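Local coordinates for protein putative alpha-N-acetylgalactosaminidase (Bacillus halodurans C-125, PDB 3CC1) that probably hydrolyses terminal alpha-linked N-acetylgalactosamine residues from glycans, as a glycoside hydrolase with a TIM-barrel catalytic domain and a C-terminal beta sandwich, at residues Q163-Y166 and N167-F170; E171-A174 and Q175-V178. All blocks are in the same frame, centred on the assembly; numbering follows the deposited sequence.

Interaction 1: Q163-Y166 and N167-F170. With SO4 (sulfate ion), chain D.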
loop_
_atom_site.group_PDB
_atom_site.type_symbol
_atom_site.label_atom_id
_atom_site.label_comp_id
_atom_site.label_asym_id
_atom_site.label_seq_id
_atom_site.Cartn_x
_atom_site.Cartn_y
_atom_site.Cartn_z
ATOM N N GLN A 163 -14.891 -28.462 -28.504
ATOM C CA GLN A 163 -13.975 -29.438 -27.932
ATOM C C GLN A 163 -13.203 -30.108 -29.068
ATOM O O GLN A 163 -12.014 -30.403 -28.951
ATOM C CB GLN A 163 -14.729 -30.501 -27.113
ATOM C CG GLN A 163 -13.786 -31.511 -26.478
ATOM C CD GLN A 163 -12.889 -30.875 -25.452
ATOM O OE1 GLN A 163 -13.373 -30.361 -24.436
ATOM N NE2 GLN A 163 -11.580 -30.909 -25.689
ATOM N N SER A 164 -13.889 -30.317 -30.186
ATOM C CA SER A 164 -13.274 -30.965 -31.355
ATOM C C SER A 164 -12.122 -30.140 -31.891
ATOM O O SER A 164 -11.065 -30.676 -32.260
ATOM C CB SER A 164 -14.288 -31.197 -32.476
ATOM O OG SER A 164 -15.232 -32.180 -32.102
ATOM N N TYR A 165 -12.325 -28.832 -31.932
ATOM C CA TYR A 165 -11.251 -27.924 -32.340
ATOM C C TYR A 165 -10.017 -28.073 -31.478
ATOM O O TYR A 165 -8.914 -28.267 -31.984
ATOM C CB TYR A 165 -11.712 -26.466 -32.352
ATOM C CG TYR A 165 -10.612 -25.593 -32.836
ATOM C CD1 TYR A 165 -10.175 -25.677 -34.150
ATOM C CD2 TYR A 165 -9.912 -24.781 -31.974
ATOM C CE1 TYR A 165 -9.084 -24.930 -34.605
ATOM C CE2 TYR A 165 -8.844 -24.006 -32.424
ATOM C CZ TYR A 165 -8.412 -24.089 -33.724
ATOM O OH TYR A 165 -7.338 -23.291 -34.165
ATOM N N TYR A 166 -10.199 -28.010 -30.164
ATOM C CA TYR A 166 -9.058 -28.141 -29.258
ATOM C C TYR A 166 -8.434 -29.529 -29.360
ATOM O O TYR A 166 -7.229 -29.679 -29.339
ATOM C CB TYR A 166 -9.446 -27.726 -27.812
ATOM C CG TYR A 166 -9.351 -26.218 -27.590
ATOM C CD1 TYR A 166 -8.175 -25.554 -27.822
ATOM C CD2 TYR A 166 -10.439 -25.466 -27.171
ATOM C CE1 TYR A 166 -8.056 -24.202 -27.609
ATOM C CE2 TYR A 166 -10.334 -24.092 -26.957
ATOM C CZ TYR A 166 -9.149 -23.466 -27.173
ATOM O OH TYR A 166 -9.031 -22.098 -26.949
ATOM N N ASN A 167 -9.263 -30.550 -29.512
ATOM C CA ASN A 167 -8.769 -31.911 -29.697
ATOM C C ASN A 167 -7.835 -31.969 -30.886
ATOM O O ASN A 167 -6.754 -32.566 -30.815
ATOM C CB ASN A 167 -9.927 -32.893 -29.943
ATOM C CG ASN A 167 -10.692 -33.220 -28.680
ATOM O OD1 ASN A 167 -10.280 -32.838 -27.569
ATOM N ND2 ASN A 167 -11.815 -33.911 -28.836
ATOM N N SER A 168 -8.266 -31.322 -31.969
ATOM C CA SER A 168 -7.523 -31.295 -33.236
ATOM C C SER A 168 -6.173 -30.593 -33.096
ATOM O O SER A 168 -5.230 -30.951 -33.769
ATOM C CB SER A 168 -8.346 -30.652 -34.377
ATOM O OG SER A 168 -8.295 -29.221 -34.387
ATOM N N LEU A 169 -6.070 -29.601 -32.207
ATOM C CA LEU A 169 -4.771 -28.884 -32.053
ATOM C C LEU A 169 -3.773 -29.796 -31.364
ATOM O O LEU A 169 -2.617 -29.925 -31.771
ATOM C CB LEU A 169 -4.940 -27.596 -31.228
ATOM C CG LEU A 169 -5.804 -26.467 -31.790
ATOM C CD1 LEU A 169 -5.587 -25.252 -30.899
ATOM C CD2 LEU A 169 -5.438 -26.160 -33.250
ATOM N N PHE A 170 -4.225 -30.436 -30.302
ATOM C CA PHE A 170 -3.340 -31.303 -29.509
ATOM C C PHE A 170 -2.984 -32.605 -30.240
ATOM O O PHE A 170 -1.883 -33.118 -30.078
ATOM C CB PHE A 170 -3.872 -31.501 -28.100
ATOM C CG PHE A 170 -3.679 -30.261 -27.255
ATOM C CD1 PHE A 170 -2.457 -30.027 -26.645
ATOM C CD2 PHE A 170 -4.653 -29.273 -27.206
ATOM C CE1 PHE A 170 -2.232 -28.863 -25.928
ATOM C CE2 PHE A 170 -4.443 -28.085 -26.501
ATOM C CZ PHE A 170 -3.227 -27.879 -25.862
HETATM S S SO4 D . -17.802 -31.640 -29.645
HETATM O O1 SO4 D . -17.340 -32.436 -28.512
HETATM O O2 SO4 D . -18.778 -30.618 -29.292
HETATM O O3 SO4 D . -18.444 -32.505 -30.610
HETATM O O4 SO4 D . -16.677 -31.002 -30.336
#
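One face of the Tyr165 ring is covered by Leu169, one helical turn further on, with CG lying over the ring and Leu169 CD2 coming within 3.7 Å of Tyr165 CZ. Leu169 CD1 lies 4.0 Å from Tyr166 CD1, oblique to that ring, so one leucine touches two consecutive aromatic side chains, over a face of the first and alongside the second. The Phe170 ring turns its edge to the backbone instead, Tyr166 O lying in the ring plane, 3.4 Å from Phe170 CD2. On the polar side of the helix Gln163 and Asn167 form an i to i+4 side-chain pair; the two side chains cross at about a right angle, their amide planes 34° apart. Gln163 NE2 donates to Asn167 OD1 over 3.0 Å, from above the carbonyl plane of the asparagine rather than along a lone pair. Gln163 reaches it because its chain bends at chi2 (65°), and the same NE2 also bonds to Met201 O while OE1 accepts from Arg204. An alanine at Asn167 would take away the OD1 acceptor and is likely to leave Gln163 NE2 without this mate along the helix, though still bonded to Met201 O. Ser168 folds its hydroxyl back (chi1 83°), and Ser168 OG donates to Tyr165 O at 2.7 Å; that carbonyl also accepts from Leu169 N. Near the helix start a sulfate ion, probably from the crystallisation liquor, has its O4 gripped twice by Ser164, whose OG lies 2.6 Å and N 2.9 Å away; Gly161 N binds the ion too. This first part of helix 162-175, a helix of the TIM-barrel domain, packs through Tyr166, Asn167 and Phe170 on helix 196-208, where Tyr166 OH bonds to Glu198, while Tyr165 lies on strands 118-119 and 152-155 and its hydroxyl bonds to Gly78 O.

Interaction 2: E171-A174 and Q175-V178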
loop_
_atom_site.group_PDB
_atom_site.type_symbol
_atom_site.label_atom_id
_atom_site.label_comp_id
_atom_site.label_asym_id
_atom_site.label_seq_id
_atom_site.Cartn_x
_atom_site.Cartn_y
_atom_site.Cartn_z
ATOM N N GLU A 171 -3.856 -33.059 -31.131
ATOM C CA GLU A 171 -3.475 -34.122 -32.075
ATOM C C GLU A 171 -2.351 -33.676 -32.985
ATOM O O GLU A 171 -1.388 -34.410 -33.212
ATOM C CB GLU A 171 -4.664 -34.564 -32.917
ATOM C CG GLU A 171 -5.656 -35.419 -32.163
ATOM C CD GLU A 171 -7.012 -35.560 -32.899
ATOM O OE1 GLU A 171 -7.080 -35.224 -34.127
ATOM O OE2 GLU A 171 -8.005 -35.996 -32.235
ATOM N N LEU A 172 -2.459 -32.466 -33.517
ATOM C CA LEU A 172 -1.405 -31.911 -34.357
ATOM C C LEU A 172 -0.067 -31.807 -33.603
ATOM O O LEU A 172 0.999 -32.204 -34.102
ATOM C CB LEU A 172 -1.828 -30.546 -34.913
ATOM C CG LEU A 172 -0.915 -29.899 -35.944
ATOM C CD1 LEU A 172 -0.647 -30.844 -37.161
ATOM C CD2 LEU A 172 -1.565 -28.568 -36.368
ATOM N N TYR A 173 -0.128 -31.287 -32.391
ATOM C CA TYR A 173 1.066 -31.100 -31.586
ATOM C C TYR A 173 1.673 -32.468 -31.229
ATOM O O TYR A 173 2.896 -32.620 -31.203
ATOM C CB TYR A 173 0.786 -30.243 -30.336
ATOM C CG TYR A 173 0.174 -28.892 -30.641
ATOM C CD1 TYR A 173 0.411 -28.272 -31.853
ATOM C CD2 TYR A 173 -0.655 -28.254 -29.726
ATOM C CE1 TYR A 173 -0.173 -27.049 -32.163
ATOM C CE2 TYR A 173 -1.271 -27.023 -30.032
ATOM C CZ TYR A 173 -1.016 -26.424 -31.240
ATOM O OH TYR A 173 -1.549 -25.202 -31.572
ATOM N N ALA A 174 0.824 -33.459 -30.958
ATOM C CA ALA A 174 1.308 -34.821 -30.685
ATOM C C ALA A 174 2.014 -35.382 -31.917
ATOM O O ALA A 174 3.067 -36.022 -31.813
ATOM C CB ALA A 174 0.183 -35.742 -30.235
ATOM N N GLN A 175 1.420 -35.113 -33.074
ATOM C CA GLN A 175 1.964 -35.507 -34.356
ATOM C C GLN A 175 3.366 -34.936 -34.495
ATOM O O GLN A 175 4.301 -35.643 -34.870
ATOM C CB GLN A 175 1.070 -34.972 -35.487
ATOM C CG GLN A 175 1.451 -35.446 -36.873
ATOM C CD GLN A 175 0.640 -34.771 -37.968
ATOM O OE1 GLN A 175 1.194 -34.136 -38.867
ATOM N NE2 GLN A 175 -0.678 -34.918 -37.903
ATOM N N TRP A 176 3.496 -33.663 -34.132
ATOM C CA TRP A 176 4.772 -32.944 -34.229
ATOM C C TRP A 176 5.803 -33.347 -33.159
ATOM O O TRP A 176 6.926 -32.869 -33.163
ATOM C CB TRP A 176 4.578 -31.433 -34.151
ATOM C CG TRP A 176 3.845 -30.842 -35.270
ATOM C CD1 TRP A 176 3.672 -31.372 -36.499
ATOM C CD2 TRP A 176 3.254 -29.538 -35.303
ATOM N NE1 TRP A 176 2.956 -30.506 -37.285
ATOM C CE2 TRP A 176 2.693 -29.370 -36.573
ATOM C CE3 TRP A 176 3.141 -28.507 -34.368
ATOM C CZ2 TRP A 176 2.007 -28.215 -36.940
ATOM C CZ3 TRP A 176 2.477 -27.375 -34.722
ATOM C CH2 TRP A 176 1.902 -27.236 -36.003
ATOM N N GLY A 177 5.419 -34.220 -32.238
ATOM C CA GLY A 177 6.327 -34.626 -31.170
ATOM C C GLY A 177 6.578 -33.591 -30.082
ATOM O O GLY A 177 7.644 -33.592 -29.442
ATOM N N VAL A 178 5.603 -32.705 -29.887
ATOM C CA VAL A 178 5.641 -31.670 -28.853
ATOM C C VAL A 178 5.528 -32.325 -27.463
ATOM O O VAL A 178 4.741 -33.265 -27.276
ATOM C CB VAL A 178 4.515 -30.620 -29.052
ATOM C CG1 VAL A 178 4.414 -29.681 -27.871
ATOM C CG2 VAL A 178 4.727 -29.816 -30.375
#
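Helical bonding carries on from Leu172 O to Trp176 N, and then Gly177 turns to positive phi (73°), with Val178 N donating back to Tyr173 O at 3.0 Å and Gly177 N to Ala174 O. Leu172 sits over one face of the Trp176 indole: its CG makes a CH-pi contact 3.8 Å from the centroid of the six-membered ring, and CD1 and CD2 spread across the same system, Leu172 CD1 reaching Trp176 NE1 at 3.6 Å. With chi1 at -173°, Leu172 sets CG opposite its backbone N, and the branch lies over the indole one turn later. Tyr173 runs alongside Trp176, pointing the same way, and brings Tyr173 CD1 to 3.6 Å from Trp176 CZ3; the two rings are inclined at 43°, an oblique pairing. Beyond the glycine, Val178 folds back onto Tyr173, their CB atoms 4.0 Å apart, while Trp176 meets Phe96 edge-to-face. Together these features form a Schellman motif with a hydrophobic contact across it, ending helix 162-175 and leading into barrel strand 180-184 of the TIM-barrel domain.

In the fold
The two interactions divide one helix, 162-175, between its early turns and its C-terminal end: their centres lie 12 Å apart and their segments adjoin in sequence. Phe170 of interaction 1 and Tyr173 of interaction 2 join them, their rings meeting edge-to-face. Arg79 is a shared neighbour, touched by both Leu169 and Leu172. Interaction 1 packs on helix 196-208, and interaction 2 turns the chain into strand 180-184 of the parallel sheet, Tyr173 and Val178 packing on strand 109-115. Bound di(hydroxyethyl)ether lies about 8 Å from the side chain of Phe170 and about 8 Å from that of Ala174. Neither interaction contributes a residue to the 3,6,9,12,15,18-hexaoxaicosane-1,20-diol pocket, which includes Tyr369 and Phe398.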